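Local structure of Protease/Reverse transcriptase/ribonuclease H (Eastern chimpanzee simian foamy virus, 7KSF) at residues V100-Y105 with W134-N139; T246-N251 with V339-K344. The protein combines an aspartic protease, a reverse transcriptase that makes DNA from an RNA or DNA template, and a ribonuclease H that cleaves RNA in RNA-DNA hybrids. The protein carries 1 engineered substitution. One frame throughout, in Å; residues are numbered along the deposited sequence.

Both segments of interaction 1 precede those of interaction 2 in sequence, yet the centres of the two contacts lie only about 10 Å apart. The first joins the start of helix 102-112 to the loop between helices 117-129 and 171-184. The second pairs strand 243-249 with the short strand 340-341 in the antiparallel sheet of the polymerase palm. They meet directly: Gln135 N lies 2.7 Å from Val340 O, a probable hydrogen bond, while Trp134 and Tyr105 pack against Leu342. Although residues 100-105 and 134-139 fall within the sequence family of the spumaviral protease, in space they lie against the palm of the reverse transcriptase, beside a strand that pairs with the one carrying Asp248.

Interaction 1. Residues V100-Y105 with W134-N139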
ATOM      1  N   VAL A 100       9.457  17.093   6.813  1.00 67.11           N
ATOM      2  CA  VAL A 100       9.390  15.958   5.897  1.00 65.16           C
ATOM      3  C   VAL A 100      10.099  16.329   4.597  1.00 66.71           C
ATOM      4  O   VAL A 100      10.185  17.519   4.256  1.00 72.33           O
ATOM      5  CB  VAL A 100       7.934  15.526   5.642  1.00 61.66           C
ATOM      6  CG1 VAL A 100       7.155  15.471   6.950  1.00 57.14           C
ATOM      7  CG2 VAL A 100       7.254  16.452   4.646  1.00 59.30           C
ATOM      8  N   PRO A 101      10.646  15.365   3.859  1.00 58.94           N
ATOM      9  CA  PRO A 101      11.238  15.688   2.554  1.00 60.16           C
ATOM     10  C   PRO A 101      10.173  15.968   1.506  1.00 61.20           C
ATOM     11  O   PRO A 101       9.893  15.130   0.643  1.00 61.82           O
ATOM     12  CB  PRO A 101      12.048  14.431   2.214  1.00 63.67           C
ATOM     13  CG  PRO A 101      11.356  13.336   2.952  1.00 60.70           C
ATOM     14  CD  PRO A 101      10.847  13.951   4.225  1.00 59.68           C
ATOM     15  N   LEU A 102       9.575  17.156   1.570  1.00 60.63           N
ATOM     16  CA  LEU A 102       8.437  17.453   0.706  1.00 61.19           C
ATOM     17  C   LEU A 102       8.848  17.591  -0.755  1.00 63.38           C
ATOM     18  O   LEU A 102       8.037  17.321  -1.649  1.00 63.57           O
ATOM     19  CB  LEU A 102       7.732  18.716   1.189  1.00 59.94           C
ATOM     20  CG  LEU A 102       6.445  19.107   0.462  1.00 58.93           C
ATOM     21  CD1 LEU A 102       5.429  17.975   0.498  1.00 60.02           C
ATOM     22  CD2 LEU A 102       5.861  20.364   1.072  1.00 56.46           C
ATOM     23  N   GLN A 103      10.090  17.998  -1.021  1.00 74.39           N
ATOM     24  CA  GLN A 103      10.533  18.158  -2.404  1.00 70.63           C
ATOM     25  C   GLN A 103      10.805  16.818  -3.068  1.00 73.24           C
ATOM     26  O   GLN A 103      10.556  16.654  -4.267  1.00 72.38           O
ATOM     27  CB  GLN A 103      11.773  19.050  -2.466  1.00 77.18           C
ATOM     28  CG  GLN A 103      11.467  20.525  -2.277  1.00 95.74           C
ATOM     29  CD  GLN A 103      10.445  21.045  -3.276  1.00 74.32           C
ATOM     30  OE1 GLN A 103      10.317  20.526  -4.385  1.00 69.17           O
ATOM     31  NE2 GLN A 103       9.709  22.081  -2.883  1.00 81.92           N
ATOM     32  N   GLU A 104      11.319  15.846  -2.315  1.00 66.27           N
ATOM     33  CA  GLU A 104      11.466  14.510  -2.881  1.00 67.25           C
ATOM     34  C   GLU A 104      10.107  13.868  -3.128  1.00 69.28           C
ATOM     35  O   GLU A 104       9.962  13.074  -4.064  1.00 82.04           O
ATOM     36  CB  GLU A 104      12.318  13.640  -1.962  1.00 68.40           C
ATOM     37  CG  GLU A 104      13.717  14.180  -1.724  1.00 96.83           C
ATOM     38  CD  GLU A 104      14.494  13.334  -0.740  1.00108.41           C
ATOM     39  OE1 GLU A 104      13.958  12.295  -0.305  1.00 99.97           O
ATOM     40  OE2 GLU A 104      15.636  13.708  -0.397  1.00108.38           O
ATOM     41  N   TYR A 105       9.107  14.203  -2.312  1.00 68.73           N
ATOM     42  CA  TYR A 105       7.767  13.674  -2.530  1.00 64.06           C
ATOM     43  C   TYR A 105       7.161  14.239  -3.811  1.00 64.94           C
ATOM     44  O   TYR A 105       6.649  13.489  -4.647  1.00 67.82           O
ATOM     45  CB  TYR A 105       6.870  13.979  -1.329  1.00 62.54           C
ATOM     46  CG  TYR A 105       7.322  13.367  -0.020  1.00 61.17           C
ATOM     47  CD1 TYR A 105       8.085  12.207   0.004  1.00 60.86           C
ATOM     48  CD2 TYR A 105       6.978  13.949   1.195  1.00 60.31           C
ATOM     49  CE1 TYR A 105       8.494  11.651   1.199  1.00 60.62           C
ATOM     50  CE2 TYR A 105       7.382  13.398   2.389  1.00 60.14           C
ATOM     51  CZ  TYR A 105       8.139  12.252   2.386  1.00 60.48           C
ATOM     52  OH  TYR A 105       8.546  11.698   3.578  1.00 60.91           O
ATOM     53  N   TRP A 134      -0.513  20.357   2.007  1.00 57.45           N
ATOM     54  CA  TRP A 134       0.393  19.232   2.156  1.00 57.54           C
ATOM     55  C   TRP A 134       0.970  19.191   3.567  1.00 48.54           C
ATOM     56  O   TRP A 134       1.032  20.207   4.267  1.00 58.32           O
ATOM     57  CB  TRP A 134       1.523  19.318   1.131  1.00 57.10           C
ATOM     58  CG  TRP A 134       1.097  19.923  -0.171  1.00 56.48           C
ATOM     59  CD1 TRP A 134       1.567  21.073  -0.731  1.00 56.98           C
ATOM     60  CD2 TRP A 134       0.101  19.420  -1.069  1.00 57.22           C
ATOM     61  NE1 TRP A 134       0.932  21.316  -1.928  1.00 58.15           N
ATOM     62  CE2 TRP A 134       0.027  20.312  -2.155  1.00 58.30           C
ATOM     63  CE3 TRP A 134      -0.733  18.298  -1.060  1.00 57.21           C
ATOM     64  CZ2 TRP A 134      -0.847  20.117  -3.223  1.00 58.36           C
ATOM     65  CZ3 TRP A 134      -1.596  18.107  -2.118  1.00 58.15           C
ATOM     66  CH2 TRP A 134      -1.648  19.011  -3.187  1.00 58.75           C
ATOM     67  N   GLN A 135       1.392  18.000   3.984  1.00 58.24           N
ATOM     68  CA  GLN A 135       2.025  17.845   5.284  1.00 53.47           C
ATOM     69  C   GLN A 135       3.490  18.248   5.174  1.00 53.19           C
ATOM     70  O   GLN A 135       4.241  17.670   4.380  1.00 54.94           O
ATOM     71  CB  GLN A 135       1.905  16.410   5.788  1.00 55.00           C
ATOM     72  CG  GLN A 135       2.244  16.267   7.260  1.00 54.97           C
ATOM     73  CD  GLN A 135       2.714  14.876   7.626  1.00 54.29           C
ATOM     74  OE1 GLN A 135       2.709  13.966   6.798  1.00 54.29           O
ATOM     75  NE2 GLN A 135       3.129  14.706   8.874  1.00 55.17           N
ATOM     76  N   HIS A 136       3.890  19.241   5.963  1.00 54.55           N
ATOM     77  CA  HIS A 136       5.270  19.705   5.991  1.00 53.89           C
ATOM     78  C   HIS A 136       6.070  19.124   7.146  1.00 53.39           C
ATOM     79  O   HIS A 136       7.235  18.760   6.962  1.00 55.72           O
ATOM     80  CB  HIS A 136       5.305  21.234   6.066  1.00 53.12           C
ATOM     81  CG  HIS A 136       4.623  21.911   4.922  1.00 53.35           C
ATOM     82  ND1 HIS A 136       5.314  22.436   3.851  1.00 52.81           N
ATOM     83  CD2 HIS A 136       3.312  22.144   4.676  1.00 53.14           C
ATOM     84  CE1 HIS A 136       4.458  22.967   2.998  1.00 52.68           C
ATOM     85  NE2 HIS A 136       3.237  22.805   3.473  1.00 54.40           N
ATOM     86  N   TRP A 137       5.478  19.030   8.333  1.00 55.48           N
ATOM     87  CA  TRP A 137       6.161  18.496   9.500  1.00 55.75           C
ATOM     88  C   TRP A 137       5.706  17.069   9.762  1.00 56.23           C
ATOM     89  O   TRP A 137       4.557  16.712   9.477  1.00 54.72           O
ATOM     90  CB  TRP A 137       5.895  19.355  10.737  1.00 57.61           C
ATOM     91  CG  TRP A 137       6.239  20.793  10.555  1.00 59.16           C
ATOM     92  CD1 TRP A 137       5.403  21.791  10.151  1.00 59.65           C
ATOM     93  CD2 TRP A 137       7.517  21.398  10.764  1.00 61.12           C
ATOM     94  NE1 TRP A 137       6.080  22.982  10.096  1.00 62.27           N
ATOM     95  CE2 TRP A 137       7.383  22.766  10.466  1.00 63.27           C
ATOM     96  CE3 TRP A 137       8.762  20.912  11.170  1.00 60.99           C
ATOM     97  CZ2 TRP A 137       8.448  23.659  10.566  1.00 76.12           C
ATOM     98  CZ3 TRP A 137       9.814  21.797  11.269  1.00 62.53           C
ATOM     99  CH2 TRP A 137       9.654  23.152  10.968  1.00 75.67           C
ATOM    100  N   GLU A 138       6.609  16.254  10.296  1.00 55.91           N
ATOM    101  CA  GLU A 138       6.209  14.939  10.770  1.00 56.68           C
ATOM    102  C   GLU A 138       5.271  15.089  11.962  1.00 60.31           C
ATOM    103  O   GLU A 138       5.428  15.998  12.784  1.00 64.69           O
ATOM    104  CB  GLU A 138       7.431  14.107  11.156  1.00 57.92           C
ATOM    105  CG  GLU A 138       8.327  13.719   9.987  1.00 62.41           C
ATOM    106  CD  GLU A 138       9.330  12.640  10.358  1.00 77.85           C
ATOM    107  OE1 GLU A 138       9.258  12.126  11.492  1.00 63.09           O
ATOM    108  OE2 GLU A 138      10.189  12.306   9.514  1.00 71.96           O
ATOM    109  N   ASN A 139       4.331  14.313  12.076  1.00 62.91           N
ATOM    110  CA  ASN A 139       3.308  14.317  13.125  1.00 55.89           C
ATOM    111  C   ASN A 139       2.460  15.585  13.099  1.00 55.73           C
ATOM    112  O   ASN A 139       1.778  15.901  14.079  1.00 56.59           O
ATOM    113  CB  ASN A 139       3.932  14.121  14.507  1.00 57.07           C
ATOM    114  CG  ASN A 139       4.950  13.003  14.526  1.00 57.12           C
ATOM    115  OD1 ASN A 139       6.077  13.179  14.985  1.00 58.31           O
ATOM    116  ND2 ASN A 139       4.560  11.843  14.010  1.00 59.57           N
TER
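Val100 and His136 are joined by a backbone hydrogen bond, Val100 N to His136 O at 2.8 Å. It is almost straight, 170° at the hydrogen, with the donor tilted only slightly from the carbonyl plane. The branched side chain of Val100 then lies against the opposing backbone. CG1 lies 3.5 Å from Glu138 N and also meets the aliphatic part of that side chain, at 3.7 Å from Glu138 CG. CG2 turns to the carbonyl oxygens of Gln135 and His136. A compact, beta-branched residue suits this place, since its two methyls cover the main chain from Gln135 O to Glu138 N without needing a polar partner.

Leu102 reaches the same loop from the first turn of its helix. Its chi1 of -175° sets CG anti to the backbone N, and chi2 of 56° then places CD1 4.2 Å from Trp134 CB, the two side chains crossing at about a right angle. CD2 approaches the His136 ring obliquely, 3.5 Å from His136 ND1. Pro101, between the two contact residues, is the N-cap and the centre of an inverse gamma turn; its ring fixes phi, and its missing N-H costs nothing ahead of a helix. Pro101 O accepts Tyr105 N at 3.2 Å and also sits over the centre of one face of the Tyr105 ring.

The polar ends of the loop residues are held from outside. His136 NE2 bonds to Asp131 O, Trp134 NE1 to Phe127 O, and Glu138 OE1 forms a salt bridge with Arg207. Thus helix 102-112 begins against a loop whose Trp134 meets the helix through CB, while the residue also packs on Val340 of strand 340-341 and its ring meets Phe330 of helix 319-336 edge-to-face.

Interaction 2. Residues T246-N251 with V339-K344; sequences TLDLAN and VVSLKK
Val340 turns CG1 anti to its backbone N (chi1 -179°), and Leu247 holds CG beside its own N; beyond CG, Leu247 CD2 lies 3.9 Å from Val340 CG1. The other branch, Val340 CG2, meets Leu249 CD2 at 4.2 Å, so one valine touches two leucines of strand 243-249. Branched aliphatic residues suit this buried side, where Phe330 and Leu333 of helix 319-336 add to the apolar packing. Asp248, between the leucines, points differently: its CG is anti to the backbone N (chi1 178°), and the side chain lies beside that of Lys344, pointing the same way, with Asp248 OD2 4.0 Å from Lys344 CB. Lys344 NZ lies far from the carboxylate, so the contact is with aliphatic carbon and not a salt bridge.

Two backbone hydrogen bonds join the antiparallel chains. Ser341 N gives a nearly straight one to Asp248 O at 2.8 Å, and Ala250 N a more bent one, 140° at the hydrogen, to Val339 O at 3.1 Å. Val339 O also receives a CA-H...O contact from Leu249. Ala250, whose side chain is a single methyl, fits close to these bonds, with CB 4.0 Å from Val339 CG1.

Asp248 probably corresponds to the motif A aspartate of reverse transcriptases, and its OD1 lies close to Asp310 OD2 of the YVDD sequence. Its carbonyl is bonded within this contact and its N to Ser345 OG. These bonds fix the backbone while the carboxylate takes none of the bonds between the segments, consistent with a pair of neighbouring carboxylates that gathers divalent metal ions, as in relatives.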
ATOM      1  N   THR A 246      -4.994   9.007  -5.831  1.00 71.06           N
ATOM      2  CA  THR A 246      -5.240   8.685  -4.437  1.00 70.02           C
ATOM      3  C   THR A 246      -4.444   9.635  -3.552  1.00 68.03           C
ATOM      4  O   THR A 246      -3.276   9.925  -3.830  1.00 79.65           O
ATOM      5  CB  THR A 246      -4.873   7.232  -4.123  1.00 72.06           C
ATOM      6  OG1 THR A 246      -4.861   7.037  -2.704  1.00 71.41           O
ATOM      7  CG2 THR A 246      -3.508   6.890  -4.681  1.00 73.16           C
ATOM      8  N   LEU A 247      -5.086  10.125  -2.492  1.00 67.26           N
ATOM      9  CA  LEU A 247      -4.486  11.079  -1.565  1.00 65.03           C
ATOM     10  C   LEU A 247      -4.566  10.518  -0.155  1.00 64.34           C
ATOM     11  O   LEU A 247      -5.662  10.298   0.365  1.00 78.76           O
ATOM     12  CB  LEU A 247      -5.194  12.432  -1.624  1.00 64.92           C
ATOM     13  CG  LEU A 247      -5.052  13.211  -2.923  1.00 63.82           C
ATOM     14  CD1 LEU A 247      -5.916  14.451  -2.862  1.00 62.29           C
ATOM     15  CD2 LEU A 247      -3.596  13.576  -3.143  1.00 63.11           C
ATOM     16  N   ASP A 248      -3.412  10.309   0.466  1.00 62.92           N
ATOM     17  CA  ASP A 248      -3.356   9.788   1.822  1.00 62.27           C
ATOM     18  C   ASP A 248      -3.428  10.945   2.810  1.00 60.07           C
ATOM     19  O   ASP A 248      -2.655  11.902   2.712  1.00 87.52           O
ATOM     20  CB  ASP A 248      -2.076   8.981   2.037  1.00 62.53           C
ATOM     21  CG  ASP A 248      -1.946   8.463   3.455  1.00 62.76           C
ATOM     22  OD1 ASP A 248      -2.984   8.258   4.117  1.00 64.18           O
ATOM     23  OD2 ASP A 248      -0.798   8.261   3.908  1.00 61.64           O
ATOM     24  N   LEU A 249      -4.359  10.856   3.756  1.00 61.68           N
ATOM     25  CA  LEU A 249      -4.478  11.873   4.787  1.00 61.41           C
ATOM     26  C   LEU A 249      -3.521  11.576   5.939  1.00 65.87           C
ATOM     27  O   LEU A 249      -3.021  10.460   6.095  1.00 67.11           O
ATOM     28  CB  LEU A 249      -5.920  11.960   5.292  1.00 62.86           C
ATOM     29  CG  LEU A 249      -6.960  12.304   4.216  1.00 63.03           C
ATOM     30  CD1 LEU A 249      -8.358  12.404   4.809  1.00 66.16           C
ATOM     31  CD2 LEU A 249      -6.590  13.587   3.493  1.00 77.10           C
ATOM     32  N   ALA A 250      -3.261  12.602   6.748  1.00 61.05           N
ATOM     33  CA  ALA A 250      -2.270  12.509   7.819  1.00 61.76           C
ATOM     34  C   ALA A 250      -2.966  12.200   9.145  1.00 71.10           C
ATOM     35  O   ALA A 250      -3.050  13.029  10.053  1.00 65.47           O
ATOM     36  CB  ALA A 250      -1.458  13.797   7.902  1.00 61.95           C
ATOM     37  N   ASN A 251      -3.457  10.964   9.243  1.00 78.00           N
ATOM     38  CA  ASN A 251      -4.232  10.499  10.395  1.00 70.65           C
ATOM     39  C   ASN A 251      -5.435  11.369  10.779  1.00 65.72           C
ATOM     40  O   ASN A 251      -5.496  11.972  11.850  1.00 73.83           O
ATOM     41  CB  ASN A 251      -3.322  10.289  11.612  1.00 69.01           C
ATOM     42  CG  ASN A 251      -2.590   8.958  11.573  1.00 75.19           C
ATOM     43  OD1 ASN A 251      -2.414   8.363  10.509  1.00 66.94           O
ATOM     44  ND2 ASN A 251      -2.167   8.482  12.739  1.00 79.03           N
ATOM     45  N   VAL A 339      -5.087  17.623   6.174  1.00 59.07           N
ATOM     46  CA  VAL A 339      -3.682  17.653   5.795  1.00 57.33           C
ATOM     47  C   VAL A 339      -3.393  16.420   4.954  1.00 57.71           C
ATOM     48  O   VAL A 339      -3.712  15.297   5.364  1.00 61.85           O
ATOM     49  CB  VAL A 339      -2.765  17.695   7.030  1.00 57.20           C
ATOM     50  CG1 VAL A 339      -1.326  17.533   6.618  1.00 56.21           C
ATOM     51  CG2 VAL A 339      -2.958  18.996   7.789  1.00 57.24           C
ATOM     52  N   VAL A 340      -2.804  16.631   3.774  1.00 57.66           N
ATOM     53  CA  VAL A 340      -2.506  15.566   2.823  1.00 56.37           C
ATOM     54  C   VAL A 340      -1.029  15.213   2.920  1.00 57.12           C
ATOM     55  O   VAL A 340      -0.167  16.099   2.977  1.00 73.47           O
ATOM     56  CB  VAL A 340      -2.872  15.986   1.386  1.00 56.56           C
ATOM     57  CG1 VAL A 340      -2.590  14.861   0.403  1.00 58.39           C
ATOM     58  CG2 VAL A 340      -4.327  16.413   1.309  1.00 57.57           C
ATOM     59  N   SER A 341      -0.733  13.916   2.934  1.00 56.50           N
ATOM     60  CA  SER A 341       0.637  13.418   2.944  1.00 56.62           C
ATOM     61  C   SER A 341       1.018  13.019   1.525  1.00 58.14           C
ATOM     62  O   SER A 341       0.454  12.074   0.965  1.00 58.94           O
ATOM     63  CB  SER A 341       0.778  12.233   3.898  1.00 57.63           C
ATOM     64  OG  SER A 341       2.045  11.611   3.756  1.00 58.01           O
ATOM     65  N   LEU A 342       1.968  13.741   0.938  1.00 61.12           N
ATOM     66  CA  LEU A 342       2.460  13.402  -0.392  1.00 59.20           C
ATOM     67  C   LEU A 342       3.487  12.281  -0.370  1.00 59.73           C
ATOM     68  O   LEU A 342       4.040  11.944  -1.423  1.00 60.93           O
ATOM     69  CB  LEU A 342       3.052  14.643  -1.060  1.00 59.02           C
ATOM     70  CG  LEU A 342       2.049  15.788  -1.209  1.00 58.19           C
ATOM     71  CD1 LEU A 342       2.723  17.024  -1.771  1.00 67.25           C
ATOM     72  CD2 LEU A 342       0.884  15.365  -2.086  1.00 58.94           C
ATOM     73  N   LYS A 343       3.751  11.697   0.801  1.00 59.63           N
ATOM     74  CA  LYS A 343       4.674  10.572   0.884  1.00 60.16           C
ATOM     75  C   LYS A 343       4.100   9.346   0.185  1.00 69.30           C
ATOM     76  O   LYS A 343       4.804   8.652  -0.559  1.00 69.47           O
ATOM     77  CB  LYS A 343       4.983  10.261   2.348  1.00 60.97           C
ATOM     78  CG  LYS A 343       5.867   9.047   2.555  1.00 62.18           C
ATOM     79  CD  LYS A 343       6.103   8.793   4.035  1.00 63.80           C
ATOM     80  CE  LYS A 343       7.102   7.670   4.253  1.00 68.63           C
ATOM     81  NZ  LYS A 343       8.411   7.965   3.608  1.00104.95           N
ATOM     82  N   LYS A 344       2.817   9.067   0.411  1.00 71.98           N
ATOM     83  CA  LYS A 344       2.159   7.904  -0.170  1.00 61.61           C
ATOM     84  C   LYS A 344       1.043   8.282  -1.136  1.00 62.87           C
ATOM     85  O   LYS A 344       0.329   7.395  -1.617  1.00 74.99           O
ATOM     86  CB  LYS A 344       1.614   7.000   0.940  1.00 62.25           C
ATOM     87  CG  LYS A 344       2.669   6.528   1.933  1.00 61.99           C
ATOM     88  CD  LYS A 344       3.737   5.680   1.253  1.00 70.28           C
ATOM     89  CE  LYS A 344       4.750   5.148   2.257  1.00 76.69           C
ATOM     90  NZ  LYS A 344       5.750   4.243   1.620  1.00 71.46           N
TER